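Local coordinates for protein tRNA (guanine(9)-N1)-methyltransferase (Schizosaccharomyces pombe, PDB 4JWH) that catalyses the S-adenosyl-L-methionine-dependent N1-methylation of guanosine 9 in cytoplasmic tRNA, acting as a monomeric enzyme of the SPOUT class, at residues 147-151 / 152-156; 159-162 / 163-167; 174-177 / 178-182. All coordinates share one frame; numbering follows the deposited sequence.

Contact 1: residues 147-151 / 152-156; sequences TNFGG and RLKTR
Thr-155 addresses the carbonyl oxygen of Gly-151 with its backbone N-H and perhaps also with its hydroxyl. Thr-155 N donates to Gly-151 O over 3.1 Å, nearly straight at 172°. The hydroxyl may add a second grip, since Thr-155 OG1 lies 3.2 Å from Gly-151 O, although its proton has another acceptor nearby. One residue earlier Lys-154 N reaches Gly-150 O at 3.2 Å, but the donor stands above the carbonyl plane of Gly-150 and off its lone pairs, consistent with a chain not yet fully helical there. Positive phi at Gly-151 (58°) makes part of the bend into the helix.

Phe-149 has its CG anti to the backbone N; chi1 of -167° carries the ring forward against the first turn, which it meets obliquely, crossing two side chains at about a right angle. Its CE2 meets Leu-153 CD2 at 3.6 Å, while CE1 touches Lys-154 CG, also at 3.6 Å; only the aliphatic root of the lysine takes part. Leu-153 also packs on Leu-124 and Cys-125 of helix 118-137. The carboxylate of Asp-113 accepts from Arg-152 N and Leu-153 N, and Met-116 O accepts a hydrogen bond from Arg-152 NH2. The whole illustrates how strand 143-147 passes into helix 151-161, the opening half of a beta-alpha-beta crossover in the parallel sheet of the SPOUT fold.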
loop_
_atom_site.group_PDB
_atom_site.type_symbol
_atom_site.label_atom_id
_atom_site.label_comp_id
_atom_site.label_asym_id
_atom_site.label_seq_id
_atom_site.Cartn_x
_atom_site.Cartn_y
_atom_site.Cartn_z
ATOM N N THR A 147 0.012 -9.984 0.635
ATOM C CA THR A 147 0.550 -11.082 1.452
ATOM C C THR A 147 -0.366 -11.438 2.632
ATOM O O THR A 147 -1.169 -10.607 3.071
ATOM C CB THR A 147 2.024 -10.790 1.925
ATOM O OG1 THR A 147 2.063 -9.574 2.690
ATOM C CG2 THR A 147 2.979 -10.665 0.720
ATOM N N ASN A 148 -0.219 -12.650 3.158
ATOM C CA ASN A 148 -1.236 -13.294 4.005
ATOM C C ASN A 148 -2.622 -13.144 3.390
ATOM O O ASN A 148 -3.579 -12.922 4.104
ATOM C CB ASN A 148 -1.258 -12.731 5.434
ATOM C CG ASN A 148 -0.070 -13.175 6.261
ATOM O OD1 ASN A 148 0.875 -12.421 6.449
ATOM N ND2 ASN A 148 -0.127 -14.395 6.777
ATOM N N PHE A 149 -2.719 -13.180 2.070
ATOM C CA PHE A 149 -4.025 -13.007 1.404
ATOM C C PHE A 149 -4.907 -14.249 1.554
ATOM O O PHE A 149 -4.515 -15.334 1.149
ATOM C CB PHE A 149 -3.857 -12.612 -0.061
ATOM C CG PHE A 149 -5.136 -12.123 -0.708
ATOM C CD1 PHE A 149 -5.857 -12.950 -1.555
ATOM C CD2 PHE A 149 -5.635 -10.842 -0.435
ATOM C CE1 PHE A 149 -7.055 -12.502 -2.147
ATOM C CE2 PHE A 149 -6.817 -10.397 -1.004
ATOM C CZ PHE A 149 -7.539 -11.232 -1.855
ATOM N N GLY A 150 -6.089 -14.078 2.148
ATOM C CA GLY A 150 -7.009 -15.176 2.407
ATOM C C GLY A 150 -8.194 -14.724 3.231
ATOM O O GLY A 150 -8.514 -13.516 3.287
ATOM N N GLY A 151 -8.871 -15.685 3.851
ATOM C CA GLY A 151 -9.976 -15.376 4.771
ATOM C C GLY A 151 -11.084 -14.560 4.113
ATOM O O GLY A 151 -11.339 -14.702 2.931
ATOM N N ARG A 152 -11.707 -13.688 4.897
ATOM C CA ARG A 152 -12.906 -12.974 4.502
ATOM C C ARG A 152 -12.632 -11.935 3.437
ATOM O O ARG A 152 -13.508 -11.611 2.623
ATOM C CB ARG A 152 -13.557 -12.329 5.726
ATOM C CG ARG A 152 -14.349 -13.302 6.602
ATOM C CD ARG A 152 -14.967 -12.525 7.756
ATOM N NE ARG A 152 -13.923 -11.866 8.527
ATOM C CZ ARG A 152 -14.031 -10.677 9.107
ATOM N NH1 ARG A 152 -15.132 -9.945 9.012
ATOM N NH2 ARG A 152 -13.009 -10.210 9.782
ATOM N N LEU A 153 -11.408 -11.410 3.426
ATOM C CA LEU A 153 -10.987 -10.520 2.326
ATOM C C LEU A 153 -11.003 -11.261 0.990
ATOM O O LEU A 153 -11.597 -10.785 0.028
ATOM C CB LEU A 153 -9.606 -9.878 2.618
ATOM C CG LEU A 153 -9.063 -8.886 1.588
ATOM C CD1 LEU A 153 -9.998 -7.642 1.422
ATOM C CD2 LEU A 153 -7.606 -8.440 1.930
ATOM N N LYS A 154 -10.350 -12.415 0.918
ATOM C CA LYS A 154 -10.296 -13.191 -0.328
ATOM C C LYS A 154 -11.705 -13.642 -0.784
ATOM O O LYS A 154 -12.032 -13.579 -1.954
ATOM C CB LYS A 154 -9.374 -14.408 -0.165
ATOM C CG LYS A 154 -9.192 -15.256 -1.437
ATOM C CD LYS A 154 -8.333 -16.495 -1.148
ATOM C CE LYS A 154 -8.039 -17.276 -2.414
ATOM N NZ LYS A 154 -9.349 -17.614 -3.090
ATOM N N THR A 155 -12.516 -14.112 0.143
ATOM C CA THR A 155 -13.920 -14.465 -0.189
ATOM C C THR A 155 -14.665 -13.249 -0.772
ATOM O O THR A 155 -15.162 -13.293 -1.898
ATOM C CB THR A 155 -14.613 -14.978 1.057
ATOM O OG1 THR A 155 -13.856 -16.091 1.563
ATOM C CG2 THR A 155 -16.094 -15.386 0.792
ATOM N N ARG A 156 -14.679 -12.158 -0.005
ATOM C CA ARG A 156 -15.333 -10.909 -0.399
ATOM C C ARG A 156 -14.890 -10.466 -1.783
ATOM O O ARG A 156 -15.720 -10.165 -2.651
ATOM C CB ARG A 156 -15.026 -9.805 0.626
ATOM C CG ARG A 156 -15.619 -8.430 0.287
ATOM C CD ARG A 156 -17.132 -8.467 0.331
ATOM N NE ARG A 156 -17.706 -7.191 -0.070
ATOM C CZ ARG A 156 -18.977 -7.011 -0.424
ATOM N NH1 ARG A 156 -19.820 -8.040 -0.461
ATOM N NH2 ARG A 156 -19.398 -5.795 -0.760
#

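Contact 2: residues 159-162 / 163-167; sequences FVLK and GQQNN
Leu-161 and Gln-165 meet obliquely across the tight turn that ends a helix. The leucine extends its CG away from its own carbonyl carbon, and its CD1 methyl lies 3.9 Å from Gln-165 CB. The glutamine is folded: CG sits between backbone N and carbonyl carbon (chi1 75°), and a further bend at chi2 carries the amide toward the helix, so that Gln-165 OE1 rests 3.7 Å from Leu-161 CB. The other end of that amide is held by the helix itself, as Gln-165 NE2 donates to Asp-158 OD1, which limits rotation of the buried group.

The backbone joining them makes a type I' beta turn from Leu-161 to Gln-164, where helix 151-161 breaks off and the chain sets out for strand 171-173, on the returning half of a beta-alpha-beta crossover. Lys-162 and Gly-163 both take positive phi at its two central positions. The turn is closed by Gln-164 N, which donates to Leu-161 O at 3.2 Å with an N-H···O angle of 158°, approaching from above the carbonyl plane. The same oxygen, Leu-161 O, lies 3.3 Å from Gln-164 CB, where the glutamine side chain starts before leading away.

Gln-164 also opens a short 3-10 segment, 164-166, and its OE1 accepts from ND2 of Asn-167, just after it, at 2.8 Å, the donor above the carbonyl plane, while Asn-167 N donates to Gln-164 O.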
loop_
_atom_site.group_PDB
_atom_site.type_symbol
_atom_site.label_atom_id
_atom_site.label_comp_id
_atom_site.label_asym_id
_atom_site.label_seq_id
_atom_site.Cartn_x
_atom_site.Cartn_y
_atom_site.Cartn_z
ATOM N N PHE A 159 -16.398 -12.663 -4.390
ATOM C CA PHE A 159 -17.842 -12.399 -4.386
ATOM C C PHE A 159 -18.135 -11.153 -5.194
ATOM O O PHE A 159 -18.995 -11.169 -6.096
ATOM C CB PHE A 159 -18.365 -12.211 -2.956
ATOM C CG PHE A 159 -19.853 -11.895 -2.875
ATOM C CD1 PHE A 159 -20.308 -10.577 -2.920
ATOM C CD2 PHE A 159 -20.794 -12.924 -2.736
ATOM C CE1 PHE A 159 -21.679 -10.278 -2.844
ATOM C CE2 PHE A 159 -22.166 -12.646 -2.651
ATOM C CZ PHE A 159 -22.613 -11.318 -2.704
ATOM N N VAL A 160 -17.423 -10.072 -4.866
ATOM C CA VAL A 160 -17.609 -8.796 -5.549
ATOM C C VAL A 160 -17.097 -8.849 -6.982
ATOM O O VAL A 160 -17.797 -8.442 -7.900
ATOM C CB VAL A 160 -16.947 -7.600 -4.814
ATOM C CG1 VAL A 160 -17.320 -6.305 -5.501
ATOM C CG2 VAL A 160 -17.387 -7.544 -3.359
ATOM N N LEU A 161 -15.886 -9.347 -7.185
ATOM C CA LEU A 161 -15.286 -9.254 -8.508
ATOM C C LEU A 161 -15.664 -10.399 -9.436
ATOM O O LEU A 161 -15.441 -10.302 -10.637
ATOM C CB LEU A 161 -13.768 -9.135 -8.425
ATOM C CG LEU A 161 -13.211 -7.765 -8.035
ATOM C CD1 LEU A 161 -11.734 -7.911 -7.831
ATOM C CD2 LEU A 161 -13.519 -6.706 -9.102
ATOM N N LYS A 162 -16.227 -11.463 -8.863
ATOM C CA LYS A 162 -16.668 -12.657 -9.605
ATOM C C LYS A 162 -15.549 -13.240 -10.460
ATOM O O LYS A 162 -15.748 -13.497 -11.646
ATOM C CB LYS A 162 -17.915 -12.366 -10.459
ATOM C CG LYS A 162 -19.182 -12.185 -9.651
ATOM C CD LYS A 162 -20.122 -11.192 -10.303
ATOM C CE LYS A 162 -21.228 -10.798 -9.334
ATOM N NZ LYS A 162 -22.035 -9.647 -9.841
ATOM N N GLY A 163 -14.378 -13.440 -9.851
ATOM C CA GLY A 163 -13.257 -14.112 -10.520
ATOM C C GLY A 163 -12.393 -13.207 -11.383
ATOM O O GLY A 163 -11.366 -13.641 -11.908
ATOM N N GLN A 164 -12.803 -11.946 -11.537
ATOM C CA GLN A 164 -12.030 -10.980 -12.316
ATOM C C GLN A 164 -10.619 -10.726 -11.747
ATOM O O GLN A 164 -9.692 -10.412 -12.502
ATOM C CB GLN A 164 -12.797 -9.656 -12.483
ATOM C CG GLN A 164 -12.087 -8.614 -13.362
ATOM C CD GLN A 164 -11.707 -9.138 -14.754
ATOM O OE1 GLN A 164 -12.238 -10.149 -15.220
ATOM N NE2 GLN A 164 -10.790 -8.436 -15.423
ATOM N N GLN A 165 -10.466 -10.880 -10.427
ATOM C CA GLN A 165 -9.162 -10.679 -9.771
ATOM C C GLN A 165 -8.082 -11.604 -10.331
ATOM O O GLN A 165 -6.897 -11.239 -10.388
ATOM C CB GLN A 165 -9.292 -10.859 -8.255
ATOM C CG GLN A 165 -9.442 -12.317 -7.768
ATOM C CD GLN A 165 -10.862 -12.860 -7.817
ATOM O OE1 GLN A 165 -11.771 -12.251 -8.383
ATOM N NE2 GLN A 165 -11.055 -14.026 -7.220
ATOM N N ASN A 166 -8.505 -12.801 -10.740
ATOM C CA ASN A 166 -7.610 -13.781 -11.352
ATOM C C ASN A 166 -7.088 -13.313 -12.688
ATOM O O ASN A 166 -6.158 -13.909 -13.228
ATOM C CB ASN A 166 -8.300 -15.140 -11.502
ATOM C CG ASN A 166 -8.714 -15.728 -10.178
ATOM O OD1 ASN A 166 -7.955 -15.704 -9.214
ATOM N ND2 ASN A 166 -9.925 -16.246 -10.116
ATOM N N ASN A 167 -7.680 -12.233 -13.212
ATOM C CA ASN A 167 -7.265 -11.659 -14.490
ATOM C C ASN A 167 -6.305 -10.472 -14.349
ATOM O O ASN A 167 -5.633 -10.097 -15.317
ATOM C CB ASN A 167 -8.486 -11.249 -15.327
ATOM C CG ASN A 167 -9.304 -12.457 -15.840
ATOM O OD1 ASN A 167 -8.815 -13.599 -15.912
ATOM N ND2 ASN A 167 -10.556 -12.196 -16.191
#

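Contact 3: residues 174-177 / 178-182; sequences TTKS and YLEEF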
loop_
_atom_site.group_PDB
_atom_site.type_symbol
_atom_site.label_atom_id
_atom_site.label_comp_id
_atom_site.label_asym_id
_atom_site.label_seq_id
_atom_site.Cartn_x
_atom_site.Cartn_y
_atom_site.Cartn_z
ATOM N N THR A 174 -0.651 -13.934 -2.247
ATOM C CA THR A 174 -0.016 -15.106 -1.652
ATOM C C THR A 174 -0.433 -15.264 -0.209
ATOM O O THR A 174 -0.674 -14.273 0.490
ATOM C CB THR A 174 1.540 -15.100 -1.824
ATOM O OG1 THR A 174 2.067 -16.341 -1.356
ATOM C CG2 THR A 174 2.217 -13.937 -1.047
ATOM N N THR A 175 -0.553 -16.512 0.235
ATOM C CA THR A 175 -0.823 -16.792 1.636
ATOM C C THR A 175 0.448 -16.516 2.446
ATOM O O THR A 175 0.360 -16.247 3.633
ATOM C CB THR A 175 -1.335 -18.260 1.914
ATOM O OG1 THR A 175 -0.357 -19.183 1.437
ATOM C CG2 THR A 175 -2.643 -18.527 1.204
ATOM N N LYS A 176 1.617 -16.542 1.806
ATOM C CA LYS A 176 2.858 -16.241 2.528
ATOM C C LYS A 176 2.792 -14.840 3.121
ATOM O O LYS A 176 2.213 -13.910 2.518
ATOM C CB LYS A 176 4.107 -16.349 1.633
ATOM C CG LYS A 176 4.384 -17.784 1.114
ATOM C CD LYS A 176 5.691 -17.809 0.315
ATOM C CE LYS A 176 6.107 -19.222 -0.052
ATOM N NZ LYS A 176 5.247 -19.786 -1.144
ATOM N N SER A 177 3.377 -14.701 4.298
ATOM C CA SER A 177 3.602 -13.379 4.899
ATOM C C SER A 177 4.661 -12.670 4.064
ATOM O O SER A 177 5.395 -13.338 3.314
ATOM C CB SER A 177 4.126 -13.548 6.323
ATOM O OG SER A 177 5.486 -13.960 6.257
ATOM N N TYR A 178 4.741 -11.335 4.167
ATOM C CA TYR A 178 5.798 -10.582 3.471
ATOM C C TYR A 178 7.182 -11.024 3.937
ATOM O O TYR A 178 8.123 -11.053 3.132
ATOM C CB TYR A 178 5.638 -9.035 3.562
ATOM C CG TYR A 178 5.550 -8.424 4.973
ATOM C CD1 TYR A 178 4.335 -7.985 5.485
ATOM C CD2 TYR A 178 6.679 -8.232 5.745
ATOM C CE1 TYR A 178 4.242 -7.418 6.780
ATOM C CE2 TYR A 178 6.598 -7.641 7.055
ATOM C CZ TYR A 178 5.380 -7.260 7.553
ATOM O OH TYR A 178 5.282 -6.697 8.814
ATOM N N LEU A 179 7.285 -11.358 5.224
ATOM C CA LEU A 179 8.534 -11.806 5.844
ATOM C C LEU A 179 8.969 -13.125 5.214
ATOM O O LEU A 179 10.151 -13.328 4.961
ATOM C CB LEU A 179 8.404 -11.926 7.372
ATOM C CG LEU A 179 9.704 -11.927 8.208
ATOM C CD1 LEU A 179 10.524 -10.658 7.998
ATOM C CD2 LEU A 179 9.427 -12.148 9.715
ATOM N N GLU A 180 8.000 -13.994 4.925
ATOM C CA GLU A 180 8.262 -15.246 4.234
ATOM C C GLU A 180 8.643 -14.995 2.799
ATOM O O GLU A 180 9.676 -15.475 2.354
ATOM C CB GLU A 180 7.058 -16.211 4.327
ATOM C CG GLU A 180 6.828 -16.716 5.746
ATOM C CD GLU A 180 5.557 -17.553 5.920
ATOM O OE1 GLU A 180 5.612 -18.503 6.739
ATOM O OE2 GLU A 180 4.508 -17.269 5.296
ATOM N N GLU A 181 7.814 -14.229 2.083
ATOM C CA GLU A 181 8.025 -13.974 0.674
ATOM C C GLU A 181 9.335 -13.213 0.372
ATOM O O GLU A 181 9.979 -13.472 -0.655
ATOM C CB GLU A 181 6.781 -13.287 0.083
ATOM C CG GLU A 181 6.864 -12.869 -1.371
ATOM C CD GLU A 181 6.752 -14.033 -2.349
ATOM O OE1 GLU A 181 7.313 -13.898 -3.455
ATOM O OE2 GLU A 181 6.113 -15.060 -2.021
ATOM N N PHE A 182 9.720 -12.308 1.270
ATOM C CA PHE A 182 10.926 -11.464 1.094
ATOM C C PHE A 182 12.007 -11.642 2.177
ATOM O O PHE A 182 12.711 -10.704 2.513
ATOM C CB PHE A 182 10.531 -9.980 0.980
ATOM C CG PHE A 182 9.624 -9.688 -0.191
ATOM C CD1 PHE A 182 8.255 -9.502 0.003
ATOM C CD2 PHE A 182 10.132 -9.678 -1.493
ATOM C CE1 PHE A 182 7.409 -9.256 -1.095
ATOM C CE2 PHE A 182 9.299 -9.415 -2.593
ATOM C CZ PHE A 182 7.942 -9.209 -2.400
#
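Ser-177 and Glu-180 exchange two hydrogen bonds, each side chain serving the other's backbone. Glu-180 N donates to Ser-177 OG over 2.8 Å, and Ser-177 N donates to Glu-180 OE2 over 3.0 Å. The serine hydroxyl reaches its donor because chi1 of 74° sets OG between the backbone N and the carbonyl carbon, within reach of the Glu-180 N-H. The glutamate runs back along an extended chain beyond CG, and its OE2 is met on the anti side, 23° out of the carboxylate plane. Closure is snug: Glu-180 CG comes within 3.1 Å of Ser-177 OG.

This reciprocal pair is a capping box, with Ser-177 as the N-cap of helix 178-181. The first helical backbone bond follows, Glu-181 N to Ser-177 O at 2.9 Å. The carboxylate of Glu-180 stands at the N-terminal end of the helix, where the dipole would be expected to stabilise its negative charge. Just upstream, Thr-174 OG1 accepts from Lys-176 N in an ST turn just before the cap.

Lys-176 passes across Glu-181 at about a right angle, its CD 3.6 Å from Glu-181 OE2; Lys-176 NZ stays 4.9 Å from Glu-181 OE2, so any attraction of the charges acts at a distance. Thr-174 CG2 borders the same carboxylate. Glu-181 CG lies 3.7 Å above one face of the Phe-182 ring, offset toward its rim, and that ring meets Phe-145 edge-to-face. Tyr-178 lies against Val-107 and Thr-147 of the sheet, and its OH hydrogen-bonds Gln-231 OE1.

How the contacts relate
The three contacts follow one another along a single crossover and its exit: contact 1 starts helix 151-161, contact 2 ends it, and contact 3 begins the short helix after strand 171-173. Contacts 1 and 2 share the helix, their centres about 13 Å apart. Contacts 1 and 3, with centres about 14 Å apart, touch directly through two probable backbone hydrogen bonds, Phe-149 N to Thr-174 O and Asn-148 N to Lys-176 O, both 2.8 Å. The centres of contacts 2 and 3 are about 22 Å apart and the two do not touch; contact 2 lies away from the cofactor site. Bound S-adenosyl-L-homocysteine is about 12 Å from the side chain of Leu-153 and about 10 Å from that of Tyr-178.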